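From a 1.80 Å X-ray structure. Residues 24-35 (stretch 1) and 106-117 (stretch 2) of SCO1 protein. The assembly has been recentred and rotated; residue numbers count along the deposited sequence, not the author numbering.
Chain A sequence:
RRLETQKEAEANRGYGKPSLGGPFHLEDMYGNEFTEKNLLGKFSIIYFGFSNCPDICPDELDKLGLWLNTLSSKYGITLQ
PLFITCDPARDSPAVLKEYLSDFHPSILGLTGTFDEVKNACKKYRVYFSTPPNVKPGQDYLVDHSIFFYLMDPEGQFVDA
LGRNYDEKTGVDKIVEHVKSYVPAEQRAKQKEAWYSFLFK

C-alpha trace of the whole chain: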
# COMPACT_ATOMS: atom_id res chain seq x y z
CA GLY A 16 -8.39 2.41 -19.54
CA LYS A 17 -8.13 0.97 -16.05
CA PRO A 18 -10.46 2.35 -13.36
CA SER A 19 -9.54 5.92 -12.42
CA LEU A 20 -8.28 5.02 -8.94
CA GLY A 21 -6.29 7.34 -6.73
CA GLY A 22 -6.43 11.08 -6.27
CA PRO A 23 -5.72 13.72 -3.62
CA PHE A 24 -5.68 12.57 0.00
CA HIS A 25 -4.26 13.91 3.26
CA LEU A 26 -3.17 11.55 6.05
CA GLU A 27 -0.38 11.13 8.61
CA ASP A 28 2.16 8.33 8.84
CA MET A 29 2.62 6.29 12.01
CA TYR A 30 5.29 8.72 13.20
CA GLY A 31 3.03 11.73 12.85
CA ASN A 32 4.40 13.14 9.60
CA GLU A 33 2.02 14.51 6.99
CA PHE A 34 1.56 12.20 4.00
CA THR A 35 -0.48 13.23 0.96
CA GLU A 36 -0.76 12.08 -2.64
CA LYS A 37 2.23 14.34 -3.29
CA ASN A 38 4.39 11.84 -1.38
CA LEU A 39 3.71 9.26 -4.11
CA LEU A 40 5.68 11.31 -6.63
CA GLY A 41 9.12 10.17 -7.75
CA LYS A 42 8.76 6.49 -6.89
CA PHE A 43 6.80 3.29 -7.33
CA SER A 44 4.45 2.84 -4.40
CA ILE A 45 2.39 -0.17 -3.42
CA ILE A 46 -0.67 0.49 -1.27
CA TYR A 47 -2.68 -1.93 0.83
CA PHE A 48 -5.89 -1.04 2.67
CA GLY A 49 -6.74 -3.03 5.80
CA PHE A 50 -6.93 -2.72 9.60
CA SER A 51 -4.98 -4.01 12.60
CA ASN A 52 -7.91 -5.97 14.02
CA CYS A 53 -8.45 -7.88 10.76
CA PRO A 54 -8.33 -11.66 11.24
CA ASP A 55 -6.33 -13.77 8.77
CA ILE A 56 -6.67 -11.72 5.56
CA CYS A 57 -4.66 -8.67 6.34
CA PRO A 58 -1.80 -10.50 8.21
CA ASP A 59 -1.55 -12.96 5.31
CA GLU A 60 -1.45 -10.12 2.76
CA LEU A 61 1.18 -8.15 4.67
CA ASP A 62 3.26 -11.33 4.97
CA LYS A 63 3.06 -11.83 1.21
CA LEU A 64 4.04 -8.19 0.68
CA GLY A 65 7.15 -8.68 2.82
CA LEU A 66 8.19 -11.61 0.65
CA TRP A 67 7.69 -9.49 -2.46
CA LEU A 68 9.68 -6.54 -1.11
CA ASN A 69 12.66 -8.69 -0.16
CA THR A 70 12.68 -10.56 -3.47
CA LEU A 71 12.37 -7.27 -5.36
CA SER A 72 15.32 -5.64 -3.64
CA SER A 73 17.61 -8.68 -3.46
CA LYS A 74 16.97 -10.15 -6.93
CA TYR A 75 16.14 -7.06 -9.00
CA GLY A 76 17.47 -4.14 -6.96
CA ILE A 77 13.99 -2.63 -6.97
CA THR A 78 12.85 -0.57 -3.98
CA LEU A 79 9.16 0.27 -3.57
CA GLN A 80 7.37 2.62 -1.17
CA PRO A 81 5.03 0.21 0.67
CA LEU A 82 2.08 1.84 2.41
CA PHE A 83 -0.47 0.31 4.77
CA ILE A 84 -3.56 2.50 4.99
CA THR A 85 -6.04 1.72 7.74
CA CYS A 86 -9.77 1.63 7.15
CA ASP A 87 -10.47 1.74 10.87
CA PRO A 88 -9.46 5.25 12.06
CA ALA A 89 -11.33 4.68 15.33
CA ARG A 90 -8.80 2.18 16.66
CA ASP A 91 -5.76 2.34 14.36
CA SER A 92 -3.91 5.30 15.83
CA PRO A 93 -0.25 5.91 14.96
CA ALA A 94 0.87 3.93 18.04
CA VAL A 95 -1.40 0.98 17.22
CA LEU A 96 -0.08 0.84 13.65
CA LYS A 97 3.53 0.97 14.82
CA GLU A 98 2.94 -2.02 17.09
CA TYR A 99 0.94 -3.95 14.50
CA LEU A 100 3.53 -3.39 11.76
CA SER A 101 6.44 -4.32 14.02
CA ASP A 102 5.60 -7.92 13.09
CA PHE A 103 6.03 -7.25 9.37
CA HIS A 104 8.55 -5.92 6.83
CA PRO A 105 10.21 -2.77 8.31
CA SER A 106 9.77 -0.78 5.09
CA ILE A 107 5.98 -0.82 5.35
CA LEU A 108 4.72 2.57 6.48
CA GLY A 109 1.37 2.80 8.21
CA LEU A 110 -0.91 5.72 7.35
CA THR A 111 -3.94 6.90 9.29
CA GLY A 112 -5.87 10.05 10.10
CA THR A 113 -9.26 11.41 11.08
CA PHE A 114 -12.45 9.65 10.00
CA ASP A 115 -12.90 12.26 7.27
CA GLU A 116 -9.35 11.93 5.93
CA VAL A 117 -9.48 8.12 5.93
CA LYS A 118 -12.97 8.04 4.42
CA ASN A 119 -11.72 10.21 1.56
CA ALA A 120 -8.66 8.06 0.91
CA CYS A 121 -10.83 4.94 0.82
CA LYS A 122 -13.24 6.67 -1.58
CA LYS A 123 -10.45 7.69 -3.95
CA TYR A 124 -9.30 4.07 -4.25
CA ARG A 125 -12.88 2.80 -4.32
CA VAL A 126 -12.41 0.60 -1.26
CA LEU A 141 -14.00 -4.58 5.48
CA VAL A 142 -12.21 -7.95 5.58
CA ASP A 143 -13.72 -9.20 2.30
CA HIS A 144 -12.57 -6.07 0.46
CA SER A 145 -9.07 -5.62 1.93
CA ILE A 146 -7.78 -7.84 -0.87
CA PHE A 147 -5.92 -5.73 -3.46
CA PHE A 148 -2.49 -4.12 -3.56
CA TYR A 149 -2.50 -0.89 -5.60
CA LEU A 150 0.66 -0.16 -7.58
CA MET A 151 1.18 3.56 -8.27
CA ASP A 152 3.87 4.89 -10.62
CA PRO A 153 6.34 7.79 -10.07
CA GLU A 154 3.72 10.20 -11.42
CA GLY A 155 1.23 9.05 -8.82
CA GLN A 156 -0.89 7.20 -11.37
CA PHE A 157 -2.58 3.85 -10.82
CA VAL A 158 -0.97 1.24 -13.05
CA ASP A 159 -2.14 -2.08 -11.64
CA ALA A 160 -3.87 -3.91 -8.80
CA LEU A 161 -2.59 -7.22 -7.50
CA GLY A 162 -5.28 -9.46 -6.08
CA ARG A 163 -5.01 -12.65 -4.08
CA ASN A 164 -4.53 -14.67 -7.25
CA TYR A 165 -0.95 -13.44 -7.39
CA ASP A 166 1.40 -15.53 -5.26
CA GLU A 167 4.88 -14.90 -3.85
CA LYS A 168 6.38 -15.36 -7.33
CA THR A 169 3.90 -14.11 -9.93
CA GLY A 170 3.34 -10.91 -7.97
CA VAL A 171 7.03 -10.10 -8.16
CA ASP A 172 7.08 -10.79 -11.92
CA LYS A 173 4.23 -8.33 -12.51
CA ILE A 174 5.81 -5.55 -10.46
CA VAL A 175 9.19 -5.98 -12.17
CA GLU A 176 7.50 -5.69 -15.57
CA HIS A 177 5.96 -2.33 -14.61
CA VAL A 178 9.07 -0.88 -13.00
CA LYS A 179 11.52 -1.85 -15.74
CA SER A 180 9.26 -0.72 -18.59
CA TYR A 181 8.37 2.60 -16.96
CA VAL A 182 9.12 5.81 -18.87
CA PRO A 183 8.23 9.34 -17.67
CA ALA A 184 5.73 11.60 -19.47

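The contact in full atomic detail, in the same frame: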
# COMPACT_ATOMS: atom_id res chain seq x y z
N PHE A 24 -5.34 13.05 -1.33
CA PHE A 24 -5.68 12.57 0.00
C PHE A 24 -4.70 13.20 0.97
O PHE A 24 -3.61 13.62 0.56
CB PHE A 24 -5.67 11.03 0.09
CG PHE A 24 -4.31 10.40 -0.10
CD1 PHE A 24 -3.39 10.35 0.94
CD2 PHE A 24 -3.98 9.80 -1.32
CE1 PHE A 24 -2.17 9.71 0.78
CE2 PHE A 24 -2.75 9.16 -1.49
CZ PHE A 24 -1.84 9.12 -0.44
N HIS A 25 -5.08 13.28 2.23
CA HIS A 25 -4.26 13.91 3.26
C HIS A 25 -4.32 13.05 4.52
O HIS A 25 -5.36 12.97 5.17
CB HIS A 25 -4.83 15.30 3.56
CG HIS A 25 -3.92 16.17 4.37
ND1 HIS A 25 -2.98 17.00 3.80
CD2 HIS A 25 -3.82 16.35 5.71
CE1 HIS A 25 -2.33 17.64 4.75
NE2 HIS A 25 -2.82 17.27 5.92
N LEU A 26 -3.21 12.41 4.87
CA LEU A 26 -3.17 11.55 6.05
C LEU A 26 -1.92 11.86 6.86
O LEU A 26 -1.27 12.88 6.64
CB LEU A 26 -3.13 10.07 5.62
CG LEU A 26 -4.31 9.59 4.75
CD1 LEU A 26 -3.96 8.27 4.07
CD2 LEU A 26 -5.55 9.43 5.62
N GLU A 27 -1.59 10.98 7.81
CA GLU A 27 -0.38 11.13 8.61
C GLU A 27 0.25 9.75 8.67
O GLU A 27 -0.47 8.75 8.63
CB GLU A 27 -0.72 11.59 10.03
CG GLU A 27 -1.56 10.60 10.83
CD GLU A 27 -1.74 11.00 12.29
OE1 GLU A 27 -2.61 10.41 12.95
OE2 GLU A 27 -1.01 11.89 12.77
N ASP A 28 1.57 9.66 8.74
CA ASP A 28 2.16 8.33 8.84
C ASP A 28 2.19 7.97 10.31
O ASP A 28 1.81 8.78 11.16
CB ASP A 28 3.56 8.25 8.19
CG ASP A 28 4.59 9.12 8.88
OD1 ASP A 28 4.39 9.52 10.04
OD2 ASP A 28 5.64 9.38 8.24
N MET A 29 2.62 6.75 10.63
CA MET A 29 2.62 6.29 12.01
C MET A 29 3.58 7.02 12.94
O MET A 29 3.61 6.75 14.14
CB MET A 29 2.88 4.79 12.06
CG MET A 29 4.18 4.37 11.41
SD MET A 29 4.13 2.61 11.10
CE MET A 29 5.86 2.22 11.01
N TYR A 30 4.36 7.95 12.39
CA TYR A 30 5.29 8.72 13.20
C TYR A 30 4.76 10.13 13.37
O TYR A 30 5.35 10.95 14.08
CB TYR A 30 6.67 8.73 12.55
CG TYR A 30 7.26 7.34 12.46
CD1 TYR A 30 7.37 6.68 11.24
CD2 TYR A 30 7.66 6.65 13.61
CE1 TYR A 30 7.86 5.38 11.16
CE2 TYR A 30 8.14 5.35 13.55
CZ TYR A 30 8.24 4.72 12.32
OH TYR A 30 8.71 3.43 12.26
N GLY A 31 3.63 10.42 12.73
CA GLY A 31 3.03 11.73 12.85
C GLY A 31 3.29 12.68 11.70
O GLY A 31 2.75 13.79 11.69
N ASN A 32 4.10 12.27 10.73
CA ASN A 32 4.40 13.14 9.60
C ASN A 32 3.27 13.19 8.59
O ASN A 32 2.59 12.19 8.35
CB ASN A 32 5.67 12.67 8.87
CG ASN A 32 6.86 12.52 9.79
OD1 ASN A 32 7.21 13.45 10.52
ND2 ASN A 32 7.48 11.35 9.76
N GLU A 33 3.07 14.36 7.99
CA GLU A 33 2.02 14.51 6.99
C GLU A 33 2.37 13.64 5.78
O GLU A 33 3.54 13.51 5.42
CB GLU A 33 1.93 15.97 6.55
CG GLU A 33 0.89 16.24 5.47
CD GLU A 33 0.98 17.64 4.90
OE1 GLU A 33 0.98 18.61 5.69
OE2 GLU A 33 1.06 17.78 3.66
N PHE A 34 1.36 13.03 5.18
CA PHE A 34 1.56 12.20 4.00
C PHE A 34 0.36 12.42 3.09
O PHE A 34 -0.77 12.10 3.46
CB PHE A 34 1.65 10.72 4.40
CG PHE A 34 2.23 9.84 3.32
CD1 PHE A 34 3.55 9.40 3.40
CD2 PHE A 34 1.47 9.49 2.21
CE1 PHE A 34 4.11 8.62 2.38
CE2 PHE A 34 2.02 8.71 1.19
CZ PHE A 34 3.34 8.28 1.27
N THR A 35 0.60 12.97 1.91
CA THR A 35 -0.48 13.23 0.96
C THR A 35 -0.16 12.55 -0.35
O THR A 35 0.86 11.87 -0.46
CB THR A 35 -0.65 14.74 0.70
OG1 THR A 35 0.48 15.23 -0.03
CG2 THR A 35 -0.75 15.50 2.02
N SER A 106 9.96 -1.85 6.06
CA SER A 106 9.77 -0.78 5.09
C SER A 106 8.32 -0.32 4.97
O SER A 106 8.04 0.77 4.47
CB SER A 106 10.26 -1.22 3.71
OG SER A 106 11.68 -1.26 3.67
N ILE A 107 7.40 -1.16 5.42
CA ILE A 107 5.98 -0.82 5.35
C ILE A 107 5.67 0.36 6.26
O ILE A 107 5.98 0.34 7.45
CB ILE A 107 5.10 -2.03 5.73
CG1 ILE A 107 5.40 -3.21 4.79
CG2 ILE A 107 3.63 -1.66 5.63
CD1 ILE A 107 4.79 -4.53 5.24
N LEU A 108 5.06 1.39 5.70
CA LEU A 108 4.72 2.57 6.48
C LEU A 108 3.22 2.65 6.67
O LEU A 108 2.47 2.65 5.69
CB LEU A 108 5.21 3.84 5.78
CG LEU A 108 4.97 5.17 6.49
CD1 LEU A 108 5.77 5.23 7.79
CD2 LEU A 108 5.37 6.31 5.56
N GLY A 109 2.79 2.72 7.93
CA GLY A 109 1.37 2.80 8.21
C GLY A 109 0.86 4.23 8.12
O GLY A 109 1.52 5.16 8.59
N LEU A 110 -0.30 4.40 7.49
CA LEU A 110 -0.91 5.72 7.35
C LEU A 110 -2.29 5.71 7.99
O LEU A 110 -3.03 4.73 7.87
CB LEU A 110 -1.09 6.12 5.88
CG LEU A 110 0.13 6.14 4.96
CD1 LEU A 110 -0.28 6.71 3.60
CD2 LEU A 110 1.25 6.98 5.58
N THR A 111 -2.64 6.80 8.66
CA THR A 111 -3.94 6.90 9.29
C THR A 111 -4.33 8.37 9.35
O THR A 111 -3.64 9.22 8.78
CB THR A 111 -3.93 6.30 10.72
OG1 THR A 111 -5.26 6.35 11.26
CG2 THR A 111 -2.99 7.08 11.62
N GLY A 112 -5.44 8.67 10.01
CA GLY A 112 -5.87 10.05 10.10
C GLY A 112 -7.24 10.13 10.75
O GLY A 112 -7.65 9.21 11.45
N THR A 113 -7.93 11.24 10.52
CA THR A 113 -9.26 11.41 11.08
C THR A 113 -10.23 10.59 10.25
O THR A 113 -9.88 10.11 9.17
CB THR A 113 -9.69 12.87 11.03
OG1 THR A 113 -9.67 13.31 9.67
CG2 THR A 113 -8.77 13.74 11.86
N PHE A 114 -11.45 10.41 10.74
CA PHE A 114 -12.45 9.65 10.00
C PHE A 114 -12.61 10.25 8.60
O PHE A 114 -12.65 9.53 7.61
CB PHE A 114 -13.81 9.70 10.71
CG PHE A 114 -13.98 8.64 11.75
CD1 PHE A 114 -15.15 7.88 11.79
CD2 PHE A 114 -13.00 8.40 12.70
CE1 PHE A 114 -15.34 6.91 12.76
CE2 PHE A 114 -13.18 7.42 13.68
CZ PHE A 114 -14.35 6.68 13.71
N ASP A 115 -12.73 11.57 8.54
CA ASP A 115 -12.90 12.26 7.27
C ASP A 115 -11.75 12.04 6.29
O ASP A 115 -11.97 11.80 5.10
CB ASP A 115 -13.10 13.76 7.50
CG ASP A 115 -14.49 14.08 8.02
OD1 ASP A 115 -14.77 15.27 8.30
OD2 ASP A 115 -15.31 13.14 8.15
N GLU A 116 -10.52 12.13 6.79
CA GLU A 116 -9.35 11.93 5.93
C GLU A 116 -9.28 10.49 5.42
O GLU A 116 -9.00 10.25 4.24
CB GLU A 116 -8.06 12.26 6.69
CG GLU A 116 -7.96 13.71 7.15
CD GLU A 116 -6.72 13.98 7.99
OE1 GLU A 116 -6.38 13.11 8.82
OE2 GLU A 116 -6.10 15.05 7.83
N VAL A 117 -9.53 9.53 6.31
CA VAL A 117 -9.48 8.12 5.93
C VAL A 117 -10.61 7.78 4.96
O VAL A 117 -10.40 7.08 3.97
CB VAL A 117 -9.57 7.21 7.18
CG1 VAL A 117 -9.67 5.75 6.76
CG2 VAL A 117 -8.34 7.41 8.05
O HOH W 1 -7.77 12.23 2.62

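At the centre of the contact, L110 packs against both L26 and F34. Its CD2 sits over one face of the F34 ring, 4.2 Å from the ring centroid and 27° off the normal, a CH-pi contact, while L110 CD1 approaches F34 CD2 at 3.6 Å and L110 CB meets L26 CD1 at 4.0 Å. L26 also reaches the helix, its CD2 lying 4.2 Å from V117 CG2. L108 extends this apolar surface: its CD2 packs 4.1 Å from F34 CE1, and its CD1 lies 4.0 Å from both M29 CG and Y30 CE1.

Strands 25-28 and 108-111 run antiparallel, though splayed, with 135° between their directions. E27 and T111 form the hydrogen-bonded pair, E27 N to T111 O and T111 N to E27 O both spanning 2.9 Å. D28 and L110 are a non-hydrogen-bonded pair whose CA atoms come within 4.3 Å; here CA-H...O contacts fill in, from L110 CA to E27 O (3.3 Å) and from D28 CA to G109 O (3.2 Å). Beyond the strand, M29 N makes a weak bond to G109 O (2.8 Å), and G109 N a weak one to M29 SD (3.4 Å). A CB on G109 would fall a tight 3.4 Å from M29 SD.

The D28 carboxylate organises the type I turn from D28 to G31, OD1 accepting from Y30 N (2.8 Å) and N32 N (2.9 Å).

At the opposite end of strand 25-28, E116 turns toward stretch 1, and its CB touches H25 O at 3.2 Å. Its OE1 accepts from T113 N (3.0 Å), while E116 N donates to T113 OG1 (3.2 Å), capping the helix. E116 OE2 lies at the edge of the H25 ring, 3.4 Å from H25 CD2. A water accepts from H25 N (2.9 Å) and donates to E116 O (2.8 Å).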